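Local coordinates for phosphodiesterase (Trypanosoma brucei brucei, PDB 5H2Q), which is a zinc- and magnesium-binding phosphodiesterase of the HD superfamily with an all-helical fold, modelled here with the ligand LLI in its pocket, at residues T202-H207 with D299-P304; G241-V246 with I295-F300. All coordinates share one frame; numbering follows the deposited sequence.

Contact 1 (T202-H207 with D299-P304); sequences TDMARH and DFVAAP. With LLI ((4~{a}~{S},8~{a}~{R})-2-cycloheptyl-4-[4-methoxy-3-[2-(2-oxidanylideneimidazolidin-1-yl)ethoxy]phenyl]-4~{a},5,8,8~{a}-tetrahydrophthalazin-1-one), chain E.
Met-204, from the loop, and His-207, at the start of the next helix, both reach one branch of Val-301, and that methyl, CG1, carries the tight part of the contact. The terminal CE of Met-204 lies 3.6 Å from Val-301 CG1, brought there by a thioether chain that bends at both chi2 and chi3. On the imidazole side the same CG1 sits over one face of the His-207 ring, offset toward the rim: a CH-pi contact, 4.2 Å from CG1 to the ring centroid and 21° off the normal. Val-301 has CG1 anti to its backbone N (chi1 -177°), which turns the other branch, CG2, to the ligand, where it stops 3.9 Å from C26 of LLI. Met-204 lines the pocket too, its CG being 3.4 Å from LLI O20.

Farther along, direct packing gives way to water. A single water in the plane of the imidazole edge stands 2.8 Å from His-207 NE2 and donates to Val-301 O at 2.7 Å, so the histidine reaches the helix backbone only indirectly. The other ring nitrogen, ND1, is hydrogen-bonded to Lys-239. Ala-205 faces solvent behind Met-204; its N donates to Asp-203 OD1 over 3.0 Å, closing an Asx turn, from above the carboxylate plane.

The loop part belongs to the link between helix 185-200 and helix 207-217, with His-207 opening the latter just after Arg-206 at the N-cap position. Val-301 comes from helix 290-312, and helix 227-242 meets the loop through Lys-239 beside Met-204.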
loop_
_atom_site.group_PDB
_atom_site.type_symbol
_atom_site.label_atom_id
_atom_site.label_comp_id
_atom_site.label_asym_id
_atom_site.label_seq_id
_atom_site.Cartn_x
_atom_site.Cartn_y
_atom_site.Cartn_z
ATOM N N THR A 202 8.377 3.166 1.073
ATOM C CA THR A 202 7.558 2.386 1.992
ATOM C C THR A 202 8.362 1.660 3.082
ATOM O O THR A 202 7.745 1.040 3.941
ATOM C CB THR A 202 6.627 1.421 1.267
ATOM O OG1 THR A 202 7.431 0.452 0.613
ATOM C CG2 THR A 202 5.690 2.145 0.291
ATOM N N ASP A 203 9.709 1.707 3.023
ATOM C CA ASP A 203 10.544 1.063 4.044
ATOM C C ASP A 203 10.353 1.894 5.348
ATOM O O ASP A 203 10.812 3.043 5.412
ATOM C CB ASP A 203 12.030 1.010 3.612
ATOM C CG ASP A 203 12.913 0.392 4.673
ATOM O OD1 ASP A 203 12.381 0.022 5.734
ATOM O OD2 ASP A 203 14.122 0.208 4.403
ATOM N N MET A 204 9.693 1.311 6.365
ATOM C CA MET A 204 9.406 2.035 7.625
ATOM C C MET A 204 10.662 2.430 8.432
ATOM O O MET A 204 10.571 3.324 9.283
ATOM C CB MET A 204 8.410 1.305 8.510
ATOM C CG MET A 204 6.996 1.326 8.000
ATOM S SD MET A 204 6.323 3.006 7.846
ATOM C CE MET A 204 6.072 3.464 9.542
ATOM N N ALA A 205 11.828 1.817 8.129
ATOM C CA ALA A 205 13.091 2.207 8.753
ATOM C C ALA A 205 13.403 3.652 8.307
ATOM O O ALA A 205 14.101 4.373 9.017
ATOM C CB ALA A 205 14.210 1.267 8.340
ATOM N N ARG A 206 12.822 4.099 7.150
ATOM C CA ARG A 206 13.008 5.452 6.610
ATOM C C ARG A 206 11.791 6.353 6.864
ATOM O O ARG A 206 11.688 7.417 6.245
ATOM C CB ARG A 206 13.346 5.392 5.106
ATOM C CG ARG A 206 14.572 4.529 4.749
ATOM C CD ARG A 206 14.876 4.499 3.261
ATOM N NE ARG A 206 15.315 5.808 2.772
ATOM C CZ ARG A 206 15.420 6.143 1.493
ATOM N NH1 ARG A 206 15.135 5.263 0.542
ATOM N NH2 ARG A 206 15.793 7.369 1.152
ATOM N N HIS A 207 10.847 5.926 7.725
ATOM C CA HIS A 207 9.625 6.683 7.989
ATOM C C HIS A 207 9.862 8.161 8.314
ATOM O O HIS A 207 9.303 9.042 7.651
ATOM C CB HIS A 207 8.792 6.013 9.074
ATOM C CG HIS A 207 7.618 6.813 9.525
ATOM N ND1 HIS A 207 6.439 6.866 8.773
ATOM C CD2 HIS A 207 7.470 7.592 10.625
ATOM C CE1 HIS A 207 5.611 7.633 9.469
ATOM N NE2 HIS A 207 6.198 8.106 10.582
ATOM N N ASP A 299 0.216 6.377 18.577
ATOM C CA ASP A 299 0.963 7.419 19.286
ATOM C C ASP A 299 2.315 7.773 18.717
ATOM O O ASP A 299 2.618 8.959 18.597
ATOM C CB ASP A 299 1.121 7.051 20.778
ATOM C CG ASP A 299 -0.165 7.145 21.585
ATOM O OD1 ASP A 299 -1.174 7.648 21.045
ATOM O OD2 ASP A 299 -0.154 6.745 22.762
ATOM N N PHE A 300 3.136 6.772 18.399
ATOM C CA PHE A 300 4.497 6.988 17.921
ATOM C C PHE A 300 4.643 6.978 16.411
ATOM O O PHE A 300 5.694 7.392 15.907
ATOM C CB PHE A 300 5.454 5.971 18.568
ATOM C CG PHE A 300 5.545 6.129 20.069
ATOM C CD1 PHE A 300 6.405 7.064 20.635
ATOM C CD2 PHE A 300 4.728 5.382 20.915
ATOM C CE1 PHE A 300 6.466 7.234 22.024
ATOM C CE2 PHE A 300 4.784 5.559 22.305
ATOM C CZ PHE A 300 5.655 6.482 22.847
ATOM N N VAL A 301 3.624 6.486 15.678
ATOM C CA VAL A 301 3.739 6.460 14.219
ATOM C C VAL A 301 2.590 7.223 13.498
ATOM O O VAL A 301 2.841 8.288 12.937
ATOM C CB VAL A 301 3.936 5.023 13.635
ATOM C CG1 VAL A 301 4.112 5.064 12.120
ATOM C CG2 VAL A 301 5.129 4.319 14.278
ATOM N N ALA A 302 1.376 6.647 13.479
ATOM C CA ALA A 302 0.228 7.105 12.683
ATOM C C ALA A 302 -0.296 8.502 13.010
ATOM O O ALA A 302 -0.379 9.337 12.099
ATOM C CB ALA A 302 -0.899 6.094 12.758
ATOM N N ALA A 303 -0.649 8.768 14.282
ATOM C CA ALA A 303 -1.176 10.075 14.677
ATOM C C ALA A 303 -0.222 11.238 14.350
ATOM O O ALA A 303 -0.681 12.136 13.624
ATOM C CB ALA A 303 -1.612 10.087 16.142
ATOM N N PRO A 304 1.098 11.234 14.713
ATOM C CA PRO A 304 1.962 12.357 14.308
ATOM C C PRO A 304 2.073 12.489 12.791
ATOM O O PRO A 304 2.016 13.596 12.284
ATOM C CB PRO A 304 3.327 12.020 14.944
ATOM C CG PRO A 304 3.003 11.072 16.038
ATOM C CD PRO A 304 1.850 10.275 15.551
HETATM C C2 LLI E . 0.460 -2.167 12.597
HETATM C C3 LLI E . -0.693 -2.251 11.789
HETATM O O1 LLI E . 0.266 -2.333 13.947
HETATM C C12 LLI E . 3.361 -1.865 8.489
HETATM C C14 LLI E . 4.700 -2.597 8.214
HETATM C C15 LLI E . 5.857 -2.074 9.060
HETATM C C16 LLI E . 3.435 -0.400 8.031
HETATM C C17 LLI E . 4.097 -0.242 6.684
HETATM C C18 LLI E . 5.035 -2.552 6.715
HETATM C C19 LLI E . 4.903 -1.160 6.151
HETATM C C21 LLI E . 6.404 -1.163 11.328
HETATM C C22 LLI E . 6.436 -2.135 12.572
HETATM C C23 LLI E . 6.049 0.311 11.698
HETATM C C24 LLI E . 7.410 -1.813 13.707
HETATM C C25 LLI E . 6.911 1.052 12.719
HETATM C C26 LLI E . 6.652 0.683 14.184
HETATM C C27 LLI E . 6.963 -0.734 14.692
HETATM C C28 LLI E . 1.410 -2.235 14.808
HETATM C C29 LLI E . 0.940 -2.556 16.198
HETATM C C4 LLI E . 1.709 -2.047 12.004
HETATM C C5 LLI E . -0.567 -2.234 10.404
HETATM C C6 LLI E . 1.833 -2.025 10.615
HETATM C C7 LLI E . 0.689 -2.125 9.828
HETATM O O8 LLI E . -1.883 -2.330 12.463
HETATM C C9 LLI E . -3.057 -2.651 11.710
HETATM C C10 LLI E . 3.174 -1.904 9.997
HETATM N N11 LLI E . 4.185 -1.839 10.846
HETATM N N13 LLI E . 5.455 -1.720 10.345
HETATM O O20 LLI E . 6.998 -1.968 8.640
HETATM N N30 LLI E . 0.794 -4.002 16.438
HETATM C C31 LLI E . 1.787 -4.980 15.987
HETATM C C32 LLI E . -0.396 -4.611 16.730
HETATM C C33 LLI E . 1.172 -6.305 16.424
HETATM N N34 LLI E . -0.204 -5.939 16.720
HETATM O O35 LLI E . -1.437 -4.028 17.002
HETATM O O HOH W 1 5.070 9.779 12.491
#

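Contact 2 (G241-V246 with I295-F300); sequences GDISNV and IGFIDF. With ZN (zinc ion), chain C; LLI ((4~{a}~{S},8~{a}~{R})-2-cycloheptyl-4-[4-methoxy-3-[2-(2-oxidanylideneimidazolidin-1-yl)ethoxy]phenyl]-4~{a},5,8,8~{a}-tetrahydrophthalazin-1-one), chain E.
The ligand pocket of this HD-superfamily phosphodiesterase runs past its zinc site, and here Phe-297 of helix 290-312 meets Ile-243 and Val-246, which follow the end of helix 227-242. Both aliphatic side chains come to the edge of the Phe-297 ring, near its plane: Val-246 CG1 is 3.7 Å from CD2, and Ile-243 CG2 is 3.9 Å from CZ. With these two at its edge, the ring has LLI over one face, C2 lying 3.7 Å above the plane over the centre. The first torsion of Phe-297 (chi1 -176°) swings CG away from its own backbone N and sends the ring across to the other segment. Val-246 CG1 also touches Ile-298 CG1, at 3.8 Å, so one methyl fills the angle between two successive residues of the helix. Ile-243 CG2 has a second neighbour in LLI C16, 3.8 Å off.

Just before this apolar patch, Asp-242 binds the zinc ion through OD1 at 2.2 Å, together with His-92, His-128, Asp-129 and two waters. Asp-242 OD2 accepts a short 2.5 Å hydrogen bond from one of those waters, so one carboxylate oxygen holds the metal and the other a water bound to it. Asn-245 also lines the pocket, with OD1 hydrogen-bonded to Tyr-87 and close to the ligand's C9.

The chain turns where the helix stops, and Gly-241 O grips it there by accepting from both the backbone N and the hydroxyl of Ser-244; Ser-244 OG lies 2.7 Å from Gly-241 O.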
loop_
_atom_site.group_PDB
_atom_site.type_symbol
_atom_site.label_atom_id
_atom_site.label_comp_id
_atom_site.label_asym_id
_atom_site.label_seq_id
_atom_site.Cartn_x
_atom_site.Cartn_y
_atom_site.Cartn_z
ATOM N N GLY A 241 -1.184 5.517 2.583
ATOM C CA GLY A 241 -2.003 4.348 2.311
ATOM C C GLY A 241 -1.507 3.138 3.078
ATOM O O GLY A 241 -2.300 2.392 3.647
ATOM N N ASP A 242 -0.170 2.983 3.175
ATOM C CA ASP A 242 0.425 1.851 3.896
ATOM C C ASP A 242 0.080 1.834 5.378
ATOM O O ASP A 242 -0.104 0.753 5.941
ATOM C CB ASP A 242 1.932 1.846 3.708
ATOM C CG ASP A 242 2.493 0.560 3.150
ATOM O OD1 ASP A 242 1.730 -0.452 3.090
ATOM O OD2 ASP A 242 3.704 0.526 2.888
ATOM N N ILE A 243 -0.022 3.019 6.004
ATOM C CA ILE A 243 -0.340 3.089 7.434
ATOM C C ILE A 243 -1.780 3.580 7.690
ATOM O O ILE A 243 -2.099 4.030 8.797
ATOM C CB ILE A 243 0.718 3.871 8.245
ATOM C CG1 ILE A 243 0.789 5.381 7.857
ATOM C CG2 ILE A 243 2.091 3.188 8.165
ATOM C CD1 ILE A 243 1.806 6.208 8.823
ATOM N N SER A 244 -2.666 3.458 6.673
ATOM C CA SER A 244 -4.061 3.926 6.757
ATOM C C SER A 244 -5.056 3.004 7.497
ATOM O O SER A 244 -6.209 3.396 7.642
ATOM C CB SER A 244 -4.612 4.151 5.345
ATOM O OG SER A 244 -4.750 2.882 4.722
ATOM N N ASN A 245 -4.669 1.792 7.934
ATOM C CA ASN A 245 -5.634 0.896 8.600
ATOM C C ASN A 245 -6.231 1.546 9.857
ATOM O O ASN A 245 -7.378 1.285 10.196
ATOM C CB ASN A 245 -5.000 -0.437 8.988
ATOM C CG ASN A 245 -4.411 -1.289 7.886
ATOM O OD1 ASN A 245 -3.531 -2.108 8.166
ATOM N ND2 ASN A 245 -4.889 -1.168 6.635
ATOM N N VAL A 246 -5.451 2.402 10.528
ATOM C CA VAL A 246 -5.919 3.085 11.748
ATOM C C VAL A 246 -6.940 4.216 11.457
ATOM O O VAL A 246 -7.558 4.707 12.404
ATOM C CB VAL A 246 -4.737 3.585 12.620
ATOM C CG1 VAL A 246 -3.827 2.424 13.010
ATOM C CG2 VAL A 246 -3.949 4.670 11.895
ATOM N N ILE A 295 -2.540 1.310 20.123
ATOM C CA ILE A 295 -2.286 2.613 20.751
ATOM C C ILE A 295 -0.831 3.064 20.514
ATOM O O ILE A 295 -0.602 4.227 20.184
ATOM C CB ILE A 295 -2.662 2.600 22.260
ATOM C CG1 ILE A 295 -4.182 2.426 22.430
ATOM C CG2 ILE A 295 -2.189 3.890 22.950
ATOM C CD1 ILE A 295 -4.652 2.027 23.843
ATOM N N GLY A 296 0.121 2.142 20.684
ATOM C CA GLY A 296 1.538 2.414 20.474
ATOM C C GLY A 296 1.802 2.843 19.045
ATOM O O GLY A 296 2.536 3.805 18.805
ATOM N N PHE A 297 1.220 2.095 18.098
ATOM C CA PHE A 297 1.326 2.348 16.661
ATOM C C PHE A 297 0.764 3.735 16.310
ATOM O O PHE A 297 1.440 4.521 15.649
ATOM C CB PHE A 297 0.631 1.232 15.858
ATOM C CG PHE A 297 0.788 1.368 14.358
ATOM C CD1 PHE A 297 2.051 1.391 13.770
ATOM C CD2 PHE A 297 -0.328 1.463 13.532
ATOM C CE1 PHE A 297 2.194 1.532 12.382
ATOM C CE2 PHE A 297 -0.184 1.600 12.146
ATOM C CZ PHE A 297 1.078 1.628 11.582
ATOM N N ILE A 298 -0.410 4.063 16.840
ATOM C CA ILE A 298 -1.019 5.384 16.646
ATOM C C ILE A 298 -0.155 6.515 17.272
ATOM O O ILE A 298 0.243 7.447 16.567
ATOM C CB ILE A 298 -2.478 5.358 17.147
ATOM C CG1 ILE A 298 -3.350 4.529 16.179
ATOM C CG2 ILE A 298 -3.048 6.774 17.332
ATOM C CD1 ILE A 298 -4.657 3.972 16.730
ATOM N N ASP A 299 0.216 6.377 18.577
ATOM C CA ASP A 299 0.963 7.419 19.286
ATOM C C ASP A 299 2.315 7.773 18.717
ATOM O O ASP A 299 2.618 8.959 18.597
ATOM C CB ASP A 299 1.121 7.051 20.778
ATOM C CG ASP A 299 -0.165 7.145 21.585
ATOM O OD1 ASP A 299 -1.174 7.648 21.045
ATOM O OD2 ASP A 299 -0.154 6.745 22.762
ATOM N N PHE A 300 3.136 6.772 18.399
ATOM C CA PHE A 300 4.497 6.988 17.921
ATOM C C PHE A 300 4.643 6.978 16.411
ATOM O O PHE A 300 5.694 7.392 15.907
ATOM C CB PHE A 300 5.454 5.971 18.568
ATOM C CG PHE A 300 5.545 6.129 20.069
ATOM C CD1 PHE A 300 6.405 7.064 20.635
ATOM C CD2 PHE A 300 4.728 5.382 20.915
ATOM C CE1 PHE A 300 6.466 7.234 22.024
ATOM C CE2 PHE A 300 4.784 5.559 22.305
ATOM C CZ PHE A 300 5.655 6.482 22.847
HETATM ZN ZN ZN C . 2.219 -2.375 2.240
HETATM C C2 LLI E . 0.460 -2.167 12.597
HETATM C C3 LLI E . -0.693 -2.251 11.789
HETATM O O1 LLI E . 0.266 -2.333 13.947
HETATM C C12 LLI E . 3.361 -1.865 8.489
HETATM C C14 LLI E . 4.700 -2.597 8.214
HETATM C C15 LLI E . 5.857 -2.074 9.060
HETATM C C16 LLI E . 3.435 -0.400 8.031
HETATM C C17 LLI E . 4.097 -0.242 6.684
HETATM C C18 LLI E . 5.035 -2.552 6.715
HETATM C C19 LLI E . 4.903 -1.160 6.151
HETATM C C21 LLI E . 6.404 -1.163 11.328
HETATM C C22 LLI E . 6.436 -2.135 12.572
HETATM C C23 LLI E . 6.049 0.311 11.698
HETATM C C24 LLI E . 7.410 -1.813 13.707
HETATM C C25 LLI E . 6.911 1.052 12.719
HETATM C C26 LLI E . 6.652 0.683 14.184
HETATM C C27 LLI E . 6.963 -0.734 14.692
HETATM C C28 LLI E . 1.410 -2.235 14.808
HETATM C C29 LLI E . 0.940 -2.556 16.198
HETATM C C4 LLI E . 1.709 -2.047 12.004
HETATM C C5 LLI E . -0.567 -2.234 10.404
HETATM C C6 LLI E . 1.833 -2.025 10.615
HETATM C C7 LLI E . 0.689 -2.125 9.828
HETATM O O8 LLI E . -1.883 -2.330 12.463
HETATM C C9 LLI E . -3.057 -2.651 11.710
HETATM C C10 LLI E . 3.174 -1.904 9.997
HETATM N N11 LLI E . 4.185 -1.839 10.846
HETATM N N13 LLI E . 5.455 -1.720 10.345
HETATM O O20 LLI E . 6.998 -1.968 8.640
HETATM N N30 LLI E . 0.794 -4.002 16.438
HETATM C C31 LLI E . 1.787 -4.980 15.987
HETATM C C32 LLI E . -0.396 -4.611 16.730
HETATM C C33 LLI E . 1.172 -6.305 16.424
HETATM N N34 LLI E . -0.204 -5.939 16.720
HETATM O O35 LLI E . -1.437 -4.028 17.002
HETATM O O HOH W 2 4.429 -1.863 2.498
HETATM O O HOH W 3 2.581 -2.889 4.340
#

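The centres of contact 1 and contact 2 are 8 Å apart, and both use helix 290-312, sharing Asp-299 and Phe-300. Along the chain the loop 202-207 comes first, then 241-246 at the end of helix 227-242, and finally the shared helix, where 295-300 runs into 299-304. A wider pi-type turn falls at this junction: probable hydrogen bonds join Ala-302 N to Phe-297 O at 3.0 Å and Ala-303 N to Ile-298 O at 2.8 Å. Thr-202 also packs on Asp-242, linking the two earlier segments. Both contacts touch LLI, so one late helix meets two earlier parts of the chain around a single pocket beside the zinc ion.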